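Local coordinates for VC0179-like protein (Escherichia coli, PDB 4XJ6) that probably catalyses the synthesis of cyclic dinucleotides from nucleoside triphosphates, as a magnesium-dependent bacterial homologue of cyclic GMP-AMP synthase, at residues R38-D43 and L160-A165; R97-K102 and P137-E142; P347-P350 and N354-V357. All coordinates share one frame; numbering follows the deposited sequence.

Contact 1: R38-D43 and L160-A165; sequences RERTRD and LKSLEA
Arg40 of helix 24-57 reaches across to Ser162 and Leu163 of helix 149-166, its side chain running past both residues and ending in a hydrogen bond to the serine. Arg40 CB starts 4.2 Å from Leu163 CD2. With CG anti to the backbone N (chi1 177°), the chain is directed at the partner helix, and Arg40 CG passes 3.5 Å from Ser162 OG. Arg40 CD stays 3.4 Å from Ser162 OG. Bends at chi2 and chi3 then fold the chain, so that the guanidinium comes to rest over the leucine: Leu163 CD2 sits above the centre of one face, 3.9 Å from Arg40 CZ. At the edge of the group, Arg40 NH1 donates to Ser162 OG over 2.7 Å with an N-H...O angle of 148°. The acceptor is only 12° out of the guanidinium plane. Ser162 OG in turn hydrogen-bonds to Ser159 O, one turn back in its own helix, and Arg40 NH2 forms a salt bridge with Glu166. The chemistry therefore combines a leucine methyl against one face with a serine hydroxyl at the edge, which together should restrict rotation of the guanidinium, while Glu166 probably offsets part of its positive charge.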
ATOM      1  N   ARG A  38       0.478  -9.855 -12.584  1.00 26.01           N
ATOM      2  CA  ARG A  38      -0.373 -10.989 -12.239  1.00 28.64           C
ATOM      3  C   ARG A  38      -0.124 -12.172 -13.170  1.00 29.41           C
ATOM      4  O   ARG A  38       0.042 -13.307 -12.715  1.00 28.03           O
ATOM      5  CB  ARG A  38      -1.850 -10.591 -12.287  1.00 25.11           C
ATOM      6  CG  ARG A  38      -2.270  -9.620 -11.193  1.00 24.36           C
ATOM      7  CD  ARG A  38      -3.782  -9.427 -11.163  1.00 23.81           C
ATOM      8  NE  ARG A  38      -4.201  -8.579 -10.049  1.00 23.81           N
ATOM      9  CZ  ARG A  38      -5.467  -8.376  -9.694  1.00 27.63           C
ATOM     10  NH1 ARG A  38      -6.453  -8.965 -10.363  1.00 26.65           N
ATOM     11  NH2 ARG A  38      -5.751  -7.588  -8.665  1.00 24.19           N
ATOM     12  N   GLU A  39      -0.096 -11.898 -14.471  1.00 28.85           N
ATOM     13  CA  GLU A  39       0.099 -12.937 -15.477  1.00 32.07           C
ATOM     14  C   GLU A  39       1.464 -13.600 -15.352  1.00 24.60           C
ATOM     15  O   GLU A  39       1.596 -14.809 -15.537  1.00 29.00           O
ATOM     16  CB  GLU A  39      -0.079 -12.349 -16.880  1.00 37.22           C
ATOM     17  CG  GLU A  39      -1.511 -11.958 -17.208  1.00 45.94           C
ATOM     18  CD  GLU A  39      -1.601 -11.006 -18.383  1.00 53.90           C
ATOM     19  OE1 GLU A  39      -0.542 -10.550 -18.864  1.00 54.71           O
ATOM     20  OE2 GLU A  39      -2.732 -10.714 -18.827  1.00 57.26           O
ATOM     21  N   ARG A  40       2.476 -12.803 -15.031  1.00 24.18           N
ATOM     22  CA  ARG A  40       3.826 -13.320 -14.850  1.00 25.99           C
ATOM     23  C   ARG A  40       3.919 -14.210 -13.612  1.00 29.99           C
ATOM     24  O   ARG A  40       4.557 -15.262 -13.640  1.00 29.02           O
ATOM     25  CB  ARG A  40       4.830 -12.170 -14.751  1.00 21.68           C
ATOM     26  CG  ARG A  40       6.259 -12.606 -14.499  1.00 20.67           C
ATOM     27  CD  ARG A  40       6.730 -13.581 -15.560  1.00 22.73           C
ATOM     28  NE  ARG A  40       6.666 -13.009 -16.902  1.00 27.62           N
ATOM     29  CZ  ARG A  40       7.687 -12.412 -17.508  1.00 30.94           C
ATOM     30  NH1 ARG A  40       8.855 -12.303 -16.890  1.00 27.98           N
ATOM     31  NH2 ARG A  40       7.541 -11.922 -18.732  1.00 27.85           N
ATOM     32  N   THR A  41       3.278 -13.785 -12.529  1.00 31.97           N
ATOM     33  CA  THR A  41       3.257 -14.568 -11.299  1.00 19.86           C
ATOM     34  C   THR A  41       2.481 -15.864 -11.496  1.00 21.23           C
ATOM     35  O   THR A  41       2.839 -16.903 -10.947  1.00 30.14           O
ATOM     36  CB  THR A  41       2.642 -13.773 -10.141  1.00 25.69           C
ATOM     37  OG1 THR A  41       3.400 -12.574  -9.937  1.00 22.68           O
ATOM     38  CG2 THR A  41       2.642 -14.598  -8.855  1.00 19.18           C
ATOM     39  N   ARG A  42       1.416 -15.794 -12.287  1.00 23.36           N
ATOM     40  CA  ARG A  42       0.666 -16.988 -12.659  1.00 29.82           C
ATOM     41  C   ARG A  42       1.566 -17.970 -13.398  1.00 32.61           C
ATOM     42  O   ARG A  42       1.587 -19.164 -13.094  1.00 35.99           O
ATOM     43  CB  ARG A  42      -0.540 -16.634 -13.530  1.00 38.20           C
ATOM     44  CG  ARG A  42      -1.808 -16.342 -12.751  1.00 48.43           C
ATOM     45  CD  ARG A  42      -3.019 -16.287 -13.674  1.00 58.35           C
ATOM     46  NE  ARG A  42      -3.180 -14.981 -14.306  1.00 60.84           N
ATOM     47  CZ  ARG A  42      -4.031 -14.051 -13.883  1.00 61.24           C
ATOM     48  NH1 ARG A  42      -4.797 -14.284 -12.825  1.00 62.34           N
ATOM     49  NH2 ARG A  42      -4.118 -12.890 -14.518  1.00 59.89           N
ATOM     50  N   ASP A  43       2.304 -17.451 -14.375  1.00 29.08           N
ATOM     51  CA  ASP A  43       3.259 -18.244 -15.138  1.00 28.27           C
ATOM     52  C   ASP A  43       4.291 -18.910 -14.233  1.00 30.22           C
ATOM     53  O   ASP A  43       4.524 -20.114 -14.327  1.00 31.78           O
ATOM     54  CB  ASP A  43       3.966 -17.373 -16.177  1.00 27.05           C
ATOM     55  CG  ASP A  43       3.066 -16.995 -17.333  1.00 33.77           C
ATOM     56  OD1 ASP A  43       2.043 -17.678 -17.540  1.00 39.71           O
ATOM     57  OD2 ASP A  43       3.386 -16.021 -18.045  1.00 39.34           O
ATOM     58  N   LEU A 160       8.931 -10.857 -10.164  1.00 27.00           N
ATOM     59  CA  LEU A 160       9.325  -9.456 -10.258  1.00 23.96           C
ATOM     60  C   LEU A 160      10.736  -9.287 -10.822  1.00 25.93           C
ATOM     61  O   LEU A 160      11.002  -8.341 -11.561  1.00 29.01           O
ATOM     62  CB  LEU A 160       9.218  -8.789  -8.887  1.00 21.15           C
ATOM     63  CG  LEU A 160       7.834  -8.886  -8.242  1.00 24.05           C
ATOM     64  CD1 LEU A 160       7.816  -8.183  -6.892  1.00 19.84           C
ATOM     65  CD2 LEU A 160       6.754  -8.326  -9.167  1.00 21.21           C
ATOM     66  N   LYS A 161      11.635 -10.204 -10.474  1.00 23.26           N
ATOM     67  CA  LYS A 161      13.002 -10.156 -10.983  1.00 25.74           C
ATOM     68  C   LYS A 161      13.054 -10.521 -12.463  1.00 28.73           C
ATOM     69  O   LYS A 161      13.940 -10.067 -13.190  1.00 32.89           O
ATOM     70  CB  LYS A 161      13.911 -11.085 -10.182  1.00 25.81           C
ATOM     71  CG  LYS A 161      14.308 -10.532  -8.823  1.00 28.00           C
ATOM     72  CD  LYS A 161      15.128 -11.536  -8.029  1.00 35.62           C
ATOM     73  CE  LYS A 161      16.398 -10.897  -7.492  1.00 42.97           C
ATOM     74  NZ  LYS A 161      16.671 -11.281  -6.081  1.00 46.52           N
ATOM     75  N   SER A 162      12.105 -11.338 -12.910  1.00 31.07           N
ATOM     76  CA  SER A 162      12.011 -11.677 -14.326  1.00 31.20           C
ATOM     77  C   SER A 162      11.514 -10.473 -15.117  1.00 28.18           C
ATOM     78  O   SER A 162      11.920 -10.256 -16.257  1.00 33.49           O
ATOM     79  CB  SER A 162      11.084 -12.875 -14.540  1.00 32.39           C
ATOM     80  OG  SER A 162       9.728 -12.518 -14.319  1.00 35.15           O
ATOM     81  N   LEU A 163      10.626  -9.700 -14.500  1.00 25.73           N
ATOM     82  CA  LEU A 163      10.125  -8.469 -15.097  1.00 30.77           C
ATOM     83  C   LEU A 163      11.226  -7.411 -15.128  1.00 28.85           C
ATOM     84  O   LEU A 163      11.354  -6.660 -16.099  1.00 27.76           O
ATOM     85  CB  LEU A 163       8.910  -7.949 -14.327  1.00 23.88           C
ATOM     86  CG  LEU A 163       7.643  -8.797 -14.427  1.00 24.85           C
ATOM     87  CD1 LEU A 163       6.531  -8.203 -13.577  1.00 22.48           C
ATOM     88  CD2 LEU A 163       7.207  -8.911 -15.877  1.00 26.01           C
ATOM     89  N   GLU A 164      12.017  -7.365 -14.059  1.00 25.36           N
ATOM     90  CA  GLU A 164      13.157  -6.461 -13.969  1.00 32.06           C
ATOM     91  C   GLU A 164      14.173  -6.733 -15.072  1.00 29.54           C
ATOM     92  O   GLU A 164      14.614  -5.821 -15.769  1.00 32.10           O
ATOM     93  CB  GLU A 164      13.827  -6.594 -12.601  1.00 25.69           C
ATOM     94  CG  GLU A 164      15.166  -5.885 -12.495  1.00 32.83           C
ATOM     95  CD  GLU A 164      15.820  -6.064 -11.141  1.00 33.78           C
ATOM     96  OE1 GLU A 164      16.259  -7.191 -10.826  1.00 39.13           O
ATOM     97  OE2 GLU A 164      15.891  -5.072 -10.387  1.00 31.79           O
ATOM     98  N   ALA A 165      14.532  -8.002 -15.223  1.00 30.86           N
ATOM     99  CA  ALA A 165      15.565  -8.409 -16.168  1.00 29.55           C
ATOM    100  C   ALA A 165      15.137  -8.208 -17.619  1.00 31.34           C
ATOM    101  O   ALA A 165      15.961  -7.892 -18.478  1.00 31.91           O
ATOM    102  CB  ALA A 165      15.939  -9.860 -15.935  1.00 29.70           C
TER

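Contact 2: R97-K102 and P137-E142; sequences RDDFIK and PMTVFE
Asp99 and Thr139 form a buried polar contact between helix 94-102 and the loop that follows strand 128-138 in the nucleotidyltransferase fold. Asp99 belongs to the last turn of its helix. Thr139 is in the loop portion of 137-142, and the strand leading into it carries the magnesium ligands Asp129 and Asp131 near its start. The backbones come close here, with Asp99 CA and Met138 CA 5.3 Å apart. A single carboxylate oxygen takes two bonds from one residue. Thr139 N donates to Asp99 OD2 over 2.9 Å at an N-H...O angle of 162°, arriving from above the carboxylate plane, 67° out of it. Thr139 OG1 donates to Asp99 OD2, also over 2.9 Å, and Asp99 OD2 accepts this bond with its syn lone pair, on the side of its other oxygen. Both donors can meet one oxygen because chi1 of Thr139 (-61°) sets OG1 beside its own backbone N. The aspartate and threonine side chains cross nearly at right angles, and Lys199 NZ hydrogen-bonds to Thr139 OG1; this ammonium group would be expected to favour a charged carboxylate nearby. Ser146 OG adds a weak bond to Asp99 OD2. The neighbouring side chains pack on nonpolar partners: Met138 touches Leu152, and Phe100, directed away from the strand, touches Leu151 and Leu155, all of helix 149-166. Asp99 CB and Met138 CB approach to 4.1 Å, and the second carboxylate oxygen, Asp99 OD1, stays 3.7 Å from Thr139 OG1.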
ATOM      1  N   ARG A  97       2.668 -30.454  -1.034  1.00 31.13           N
ATOM      2  CA  ARG A  97       2.836 -30.608  -2.473  1.00 29.93           C
ATOM      3  C   ARG A  97       1.483 -30.746  -3.163  1.00 33.53           C
ATOM      4  O   ARG A  97       1.261 -30.166  -4.226  1.00 34.89           O
ATOM      5  CB  ARG A  97       3.719 -31.816  -2.792  1.00 33.22           C
ATOM      6  CG  ARG A  97       4.228 -31.838  -4.225  1.00 33.54           C
ATOM      7  CD  ARG A  97       5.003 -33.107  -4.531  1.00 34.28           C
ATOM      8  NE  ARG A  97       6.213 -33.225  -3.725  1.00 34.45           N
ATOM      9  CZ  ARG A  97       7.372 -32.653  -4.038  1.00 33.73           C
ATOM     10  NH1 ARG A  97       7.476 -31.918  -5.139  1.00 31.19           N
ATOM     11  NH2 ARG A  97       8.425 -32.811  -3.248  1.00 29.14           N
ATOM     12  N   ASP A  98       0.583 -31.510  -2.547  1.00 31.38           N
ATOM     13  CA  ASP A  98      -0.765 -31.699  -3.072  1.00 29.94           C
ATOM     14  C   ASP A  98      -1.494 -30.368  -3.208  1.00 30.06           C
ATOM     15  O   ASP A  98      -2.137 -30.101  -4.224  1.00 30.19           O
ATOM     16  CB  ASP A  98      -1.567 -32.644  -2.174  1.00 28.96           C
ATOM     17  CG  ASP A  98      -1.100 -34.082  -2.277  1.00 44.04           C
ATOM     18  OD1 ASP A  98      -0.482 -34.434  -3.302  1.00 42.07           O
ATOM     19  OD2 ASP A  98      -1.354 -34.861  -1.332  1.00 43.78           O
ATOM     20  N   ASP A  99      -1.385 -29.534  -2.178  1.00 26.82           N
ATOM     21  CA  ASP A  99      -1.996 -28.213  -2.192  1.00 27.83           C
ATOM     22  C   ASP A  99      -1.396 -27.340  -3.289  1.00 28.94           C
ATOM     23  O   ASP A  99      -2.122 -26.687  -4.043  1.00 29.72           O
ATOM     24  CB  ASP A  99      -1.827 -27.528  -0.836  1.00 33.10           C
ATOM     25  CG  ASP A  99      -2.694 -28.144   0.243  1.00 35.99           C
ATOM     26  OD1 ASP A  99      -3.741 -28.733  -0.094  1.00 36.02           O
ATOM     27  OD2 ASP A  99      -2.332 -28.032   1.434  1.00 37.32           O
ATOM     28  N   PHE A 100      -0.068 -27.339  -3.364  1.00 31.94           N
ATOM     29  CA  PHE A 100       0.657 -26.509  -4.314  1.00 24.46           C
ATOM     30  C   PHE A 100       0.264 -26.838  -5.749  1.00 24.73           C
ATOM     31  O   PHE A 100       0.042 -25.945  -6.557  1.00 24.37           O
ATOM     32  CB  PHE A 100       2.166 -26.678  -4.118  1.00 24.46           C
ATOM     33  CG  PHE A 100       2.997 -25.754  -4.963  1.00 29.10           C
ATOM     34  CD1 PHE A 100       2.932 -24.384  -4.781  1.00 30.98           C
ATOM     35  CD2 PHE A 100       3.851 -26.257  -5.929  1.00 24.31           C
ATOM     36  CE1 PHE A 100       3.694 -23.531  -5.554  1.00 30.25           C
ATOM     37  CE2 PHE A 100       4.618 -25.412  -6.703  1.00 26.44           C
ATOM     38  CZ  PHE A 100       4.540 -24.046  -6.517  1.00 29.52           C
ATOM     39  N   ILE A 101       0.160 -28.129  -6.043  1.00 31.77           N
ATOM     40  CA  ILE A 101      -0.172 -28.605  -7.381  1.00 33.68           C
ATOM     41  C   ILE A 101      -1.641 -28.354  -7.733  1.00 34.18           C
ATOM     42  O   ILE A 101      -1.977 -28.063  -8.884  1.00 30.98           O
ATOM     43  CB  ILE A 101       0.141 -30.117  -7.512  1.00 33.97           C
ATOM     44  CG1 ILE A 101       1.644 -30.357  -7.370  1.00 33.80           C
ATOM     45  CG2 ILE A 101      -0.366 -30.681  -8.832  1.00 30.75           C
ATOM     46  CD1 ILE A 101       2.007 -31.817  -7.272  1.00 38.25           C
ATOM     47  N   LYS A 102      -2.510 -28.439  -6.731  1.00 37.37           N
ATOM     48  CA  LYS A 102      -3.952 -28.372  -6.960  1.00 41.71           C
ATOM     49  C   LYS A 102      -4.485 -26.958  -7.205  1.00 37.91           C
ATOM     50  O   LYS A 102      -5.358 -26.759  -8.049  1.00 36.73           O
ATOM     51  CB  LYS A 102      -4.695 -29.000  -5.775  1.00 47.70           C
ATOM     52  CG  LYS A 102      -6.212 -28.949  -5.888  1.00 52.52           C
ATOM     53  CD  LYS A 102      -6.885 -29.694  -4.746  1.00 57.67           C
ATOM     54  CE  LYS A 102      -8.393 -29.508  -4.789  1.00 63.85           C
ATOM     55  NZ  LYS A 102      -8.975 -29.969  -6.080  1.00 67.68           N
ATOM     56  N   PRO A 137      -4.121 -20.583  -2.010  1.00 22.69           N
ATOM     57  CA  PRO A 137      -4.992 -21.519  -1.295  1.00 23.56           C
ATOM     58  C   PRO A 137      -4.235 -22.776  -0.870  1.00 24.72           C
ATOM     59  O   PRO A 137      -3.560 -23.399  -1.688  1.00 23.96           O
ATOM     60  CB  PRO A 137      -6.078 -21.851  -2.326  1.00 29.16           C
ATOM     61  CG  PRO A 137      -6.028 -20.734  -3.314  1.00 27.19           C
ATOM     62  CD  PRO A 137      -4.590 -20.335  -3.382  1.00 26.65           C
ATOM     63  N   MET A 138      -4.350 -23.142   0.401  1.00 24.51           N
ATOM     64  CA  MET A 138      -3.624 -24.288   0.922  1.00 25.05           C
ATOM     65  C   MET A 138      -4.212 -24.730   2.248  1.00 30.85           C
ATOM     66  O   MET A 138      -5.049 -24.040   2.825  1.00 29.60           O
ATOM     67  CB  MET A 138      -2.144 -23.949   1.106  1.00 24.50           C
ATOM     68  CG  MET A 138      -1.889 -22.986   2.255  1.00 24.34           C
ATOM     69  SD  MET A 138      -0.160 -22.513   2.425  1.00 24.68           S
ATOM     70  CE  MET A 138       0.085 -21.579   0.917  1.00 22.85           C
ATOM     71  N   THR A 139      -3.773 -25.886   2.731  1.00 30.22           N
ATOM     72  CA  THR A 139      -4.092 -26.289   4.092  1.00 31.47           C
ATOM     73  C   THR A 139      -3.441 -25.298   5.053  1.00 34.94           C
ATOM     74  O   THR A 139      -2.231 -25.065   4.996  1.00 35.19           O
ATOM     75  CB  THR A 139      -3.607 -27.717   4.415  1.00 30.30           C
ATOM     76  OG1 THR A 139      -4.249 -28.653   3.541  1.00 30.12           O
ATOM     77  CG2 THR A 139      -3.935 -28.071   5.852  1.00 29.93           C
ATOM     78  N   VAL A 140      -4.246 -24.700   5.923  1.00 34.15           N
ATOM     79  CA  VAL A 140      -3.724 -23.800   6.944  1.00 31.56           C
ATOM     80  C   VAL A 140      -4.042 -24.339   8.332  1.00 33.40           C
ATOM     81  O   VAL A 140      -5.188 -24.306   8.783  1.00 40.24           O
ATOM     82  CB  VAL A 140      -4.290 -22.373   6.800  1.00 30.05           C
ATOM     83  CG1 VAL A 140      -3.865 -21.502   7.983  1.00 28.34           C
ATOM     84  CG2 VAL A 140      -3.839 -21.758   5.480  1.00 25.77           C
ATOM     85  N   PHE A 141      -3.014 -24.841   9.005  1.00 31.40           N
ATOM     86  CA  PHE A 141      -3.178 -25.391  10.341  1.00 32.57           C
ATOM     87  C   PHE A 141      -3.334 -24.274  11.367  1.00 35.16           C
ATOM     88  O   PHE A 141      -3.220 -23.092  11.034  1.00 30.70           O
ATOM     89  CB  PHE A 141      -1.991 -26.282  10.698  1.00 32.16           C
ATOM     90  CG  PHE A 141      -1.748 -27.392   9.714  1.00 35.91           C
ATOM     91  CD1 PHE A 141      -2.612 -28.473   9.639  1.00 34.84           C
ATOM     92  CD2 PHE A 141      -0.646 -27.361   8.874  1.00 37.21           C
ATOM     93  CE1 PHE A 141      -2.387 -29.497   8.738  1.00 32.69           C
ATOM     94  CE2 PHE A 141      -0.415 -28.382   7.972  1.00 37.72           C
ATOM     95  CZ  PHE A 141      -1.286 -29.452   7.903  1.00 31.72           C
ATOM     96  N   GLU A 142      -3.596 -24.652  12.614  1.00 33.40           N
ATOM     97  CA  GLU A 142      -3.779 -23.683  13.690  1.00 34.00           C
ATOM     98  C   GLU A 142      -2.484 -22.929  13.967  1.00 33.54           C
ATOM     99  O   GLU A 142      -2.500 -21.777  14.396  1.00 42.01           O
ATOM    100  CB  GLU A 142      -4.264 -24.381  14.964  1.00 36.76           C
ATOM    101  CG  GLU A 142      -5.599 -25.089  14.823  1.00 42.33           C
ATOM    102  CD  GLU A 142      -6.724 -24.132  14.504  1.00 45.49           C
ATOM    103  OE1 GLU A 142      -6.746 -23.028  15.090  1.00 47.10           O
ATOM    104  OE2 GLU A 142      -7.580 -24.478  13.664  1.00 45.46           O
TER

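Contact 3: P347-P350 and N354-V357; sequences PLFP and NHNV
His355 NE2 is gripped by two backbone carbonyls, those of Pro350 and Phe333, through hydrogen bonds that are both weak. The bond to Pro350 O is short, 2.6 Å from His355 NE2, but markedly bent, with an N-H...O angle of 128°, although the oxygen lies at the edge of the imidazole near its plane. The setting is the connection between helices 318-335 and 357-377 in the C-terminal domain. Leu348 and Phe349 both face Val337, in a pattern that fits a classic beta bulge. Asn356 is the N-cap of helix 357-377, its OD1 accepting from His359 N. The imidazole is fixed at its other nitrogen as well: His355 ND1 hydrogen-bonds to Arg360 NH1, an arrangement consistent with a proton on NE2. Chi1 of -73° places CG of His355 beside its backbone N and turns the ring toward Phe349 and Pro350. There it forms an offset edge-to-face pair with Phe349, the phenyl edge turned toward the imidazole face, centroids 5.2 Å apart and planes at 78°. The nearest atoms of this pair are Phe349 CE2 and His355 NE2, at 3.5 Å. Phe349 has further edge-to-face partners in Phe333 and His359, so its ring is set within an aromatic group. Leu348, next in the chain, touches the bound 3'-deoxy-GTP, while the Phe349 side chain lies about 10 Å from it. The proline ring packs alongside the imidazole: Pro350 CG lies 3.7 Å from His355 CD2, and Pro350 CB lies 3.8 Å from Asn354 CB.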
ATOM      1  N   PRO A 347       0.673  -0.579  18.036  1.00 33.61           N
ATOM      2  CA  PRO A 347      -0.145   0.491  17.462  1.00 28.37           C
ATOM      3  C   PRO A 347       0.484   1.039  16.181  1.00 23.85           C
ATOM      4  O   PRO A 347       1.660   0.781  15.923  1.00 29.15           O
ATOM      5  CB  PRO A 347      -0.160   1.545  18.568  1.00 26.48           C
ATOM      6  CG  PRO A 347       1.139   1.345  19.275  1.00 27.62           C
ATOM      7  CD  PRO A 347       1.393  -0.140  19.244  1.00 29.54           C
ATOM      8  N   LEU A 348      -0.294   1.767  15.385  1.00 24.32           N
ATOM      9  CA  LEU A 348       0.227   2.388  14.171  1.00 22.03           C
ATOM     10  C   LEU A 348       1.227   3.474  14.533  1.00 24.64           C
ATOM     11  O   LEU A 348       2.182   3.737  13.799  1.00 28.95           O
ATOM     12  CB  LEU A 348      -0.909   2.977  13.332  1.00 21.37           C
ATOM     13  CG  LEU A 348      -1.986   2.006  12.850  1.00 29.70           C
ATOM     14  CD1 LEU A 348      -3.089   2.759  12.130  1.00 27.27           C
ATOM     15  CD2 LEU A 348      -1.385   0.946  11.946  1.00 29.98           C
ATOM     16  N   PHE A 349       0.998   4.096  15.684  1.00 22.35           N
ATOM     17  CA  PHE A 349       1.829   5.191  16.160  1.00 21.63           C
ATOM     18  C   PHE A 349       1.772   5.225  17.683  1.00 23.90           C
ATOM     19  O   PHE A 349       0.686   5.283  18.259  1.00 29.27           O
ATOM     20  CB  PHE A 349       1.347   6.516  15.571  1.00 25.72           C
ATOM     21  CG  PHE A 349       2.423   7.547  15.425  1.00 25.15           C
ATOM     22  CD1 PHE A 349       3.161   7.629  14.256  1.00 22.11           C
ATOM     23  CD2 PHE A 349       2.685   8.447  16.444  1.00 28.13           C
ATOM     24  CE1 PHE A 349       4.145   8.581  14.110  1.00 22.71           C
ATOM     25  CE2 PHE A 349       3.671   9.402  16.303  1.00 28.37           C
ATOM     26  CZ  PHE A 349       4.400   9.468  15.133  1.00 23.94           C
ATOM     27  N   PRO A 350       2.940   5.183  18.343  1.00 25.19           N
ATOM     28  CA  PRO A 350       2.985   5.089  19.807  1.00 30.86           C
ATOM     29  C   PRO A 350       2.450   6.335  20.510  1.00 33.45           C
ATOM     30  O   PRO A 350       2.369   7.397  19.892  1.00 34.65           O
ATOM     31  CB  PRO A 350       4.478   4.914  20.099  1.00 25.03           C
ATOM     32  CG  PRO A 350       5.160   5.560  18.942  1.00 28.04           C
ATOM     33  CD  PRO A 350       4.289   5.259  17.755  1.00 27.43           C
ATOM     34  N   ASN A 354       6.161   7.256  24.475  1.00 34.01           N
ATOM     35  CA  ASN A 354       6.924   6.220  23.789  1.00 36.03           C
ATOM     36  C   ASN A 354       7.491   6.713  22.457  1.00 35.49           C
ATOM     37  O   ASN A 354       8.116   5.950  21.720  1.00 35.78           O
ATOM     38  CB  ASN A 354       6.051   4.984  23.562  1.00 36.67           C
ATOM     39  CG  ASN A 354       5.648   4.308  24.862  1.00 44.87           C
ATOM     40  OD1 ASN A 354       6.437   4.233  25.804  1.00 49.44           O
ATOM     41  ND2 ASN A 354       4.414   3.819  24.921  1.00 44.51           N
ATOM     42  N   HIS A 355       7.269   7.990  22.156  1.00 30.31           N
ATOM     43  CA  HIS A 355       7.779   8.593  20.926  1.00 31.31           C
ATOM     44  C   HIS A 355       9.296   8.658  20.937  1.00 32.20           C
ATOM     45  O   HIS A 355       9.888   9.131  21.905  1.00 32.40           O
ATOM     46  CB  HIS A 355       7.220  10.008  20.734  1.00 35.49           C
ATOM     47  CG  HIS A 355       5.778  10.050  20.336  1.00 37.38           C
ATOM     48  ND1 HIS A 355       5.090  11.231  20.165  1.00 36.77           N
ATOM     49  CD2 HIS A 355       4.896   9.058  20.068  1.00 36.60           C
ATOM     50  CE1 HIS A 355       3.844  10.967  19.814  1.00 35.12           C
ATOM     51  NE2 HIS A 355       3.700   9.655  19.748  1.00 37.95           N
ATOM     52  N   ASN A 356       9.929   8.182  19.869  1.00 30.64           N
ATOM     53  CA  ASN A 356      11.347   8.464  19.675  1.00 34.94           C
ATOM     54  C   ASN A 356      11.488   9.749  18.862  1.00 35.20           C
ATOM     55  O   ASN A 356      10.486  10.380  18.521  1.00 25.98           O
ATOM     56  CB  ASN A 356      12.076   7.288  19.003  1.00 33.65           C
ATOM     57  CG  ASN A 356      11.481   6.899  17.656  1.00 33.56           C
ATOM     58  OD1 ASN A 356      10.917   7.726  16.938  1.00 35.23           O
ATOM     59  ND2 ASN A 356      11.620   5.626  17.303  1.00 30.33           N
ATOM     60  N   VAL A 357      12.720  10.133  18.550  1.00 32.75           N
ATOM     61  CA  VAL A 357      12.962  11.414  17.899  1.00 32.94           C
ATOM     62  C   VAL A 357      12.344  11.469  16.497  1.00 31.31           C
ATOM     63  O   VAL A 357      11.969  12.542  16.018  1.00 29.71           O
ATOM     64  CB  VAL A 357      14.479  11.722  17.825  1.00 36.62           C
ATOM     65  CG1 VAL A 357      15.191  10.751  16.895  1.00 33.00           C
ATOM     66  CG2 VAL A 357      14.715  13.166  17.399  1.00 39.84           C
TER

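Contacts 1 and 2 are buried and are related through consecutive elements: strand 128-138, which leads into contact 2, is followed in the chain by helix 149-166, which supplies half of contact 1. In sequence contact 2 is nested within the loop closed by contact 1, yet their centres lie about 22 Å apart. Contact 3 is partly buried, comes later in the chain in the C-terminal domain, and is about 37 and 38 Å from contacts 1 and 2, centre to centre. The chemistry changes accordingly. A helix pair exploits a long cationic side chain, a helix-to-loop contact after the strand turns on one aspartate oxygen, and an irregular connection near the nucleotide relies on rings and backbone carbonyls.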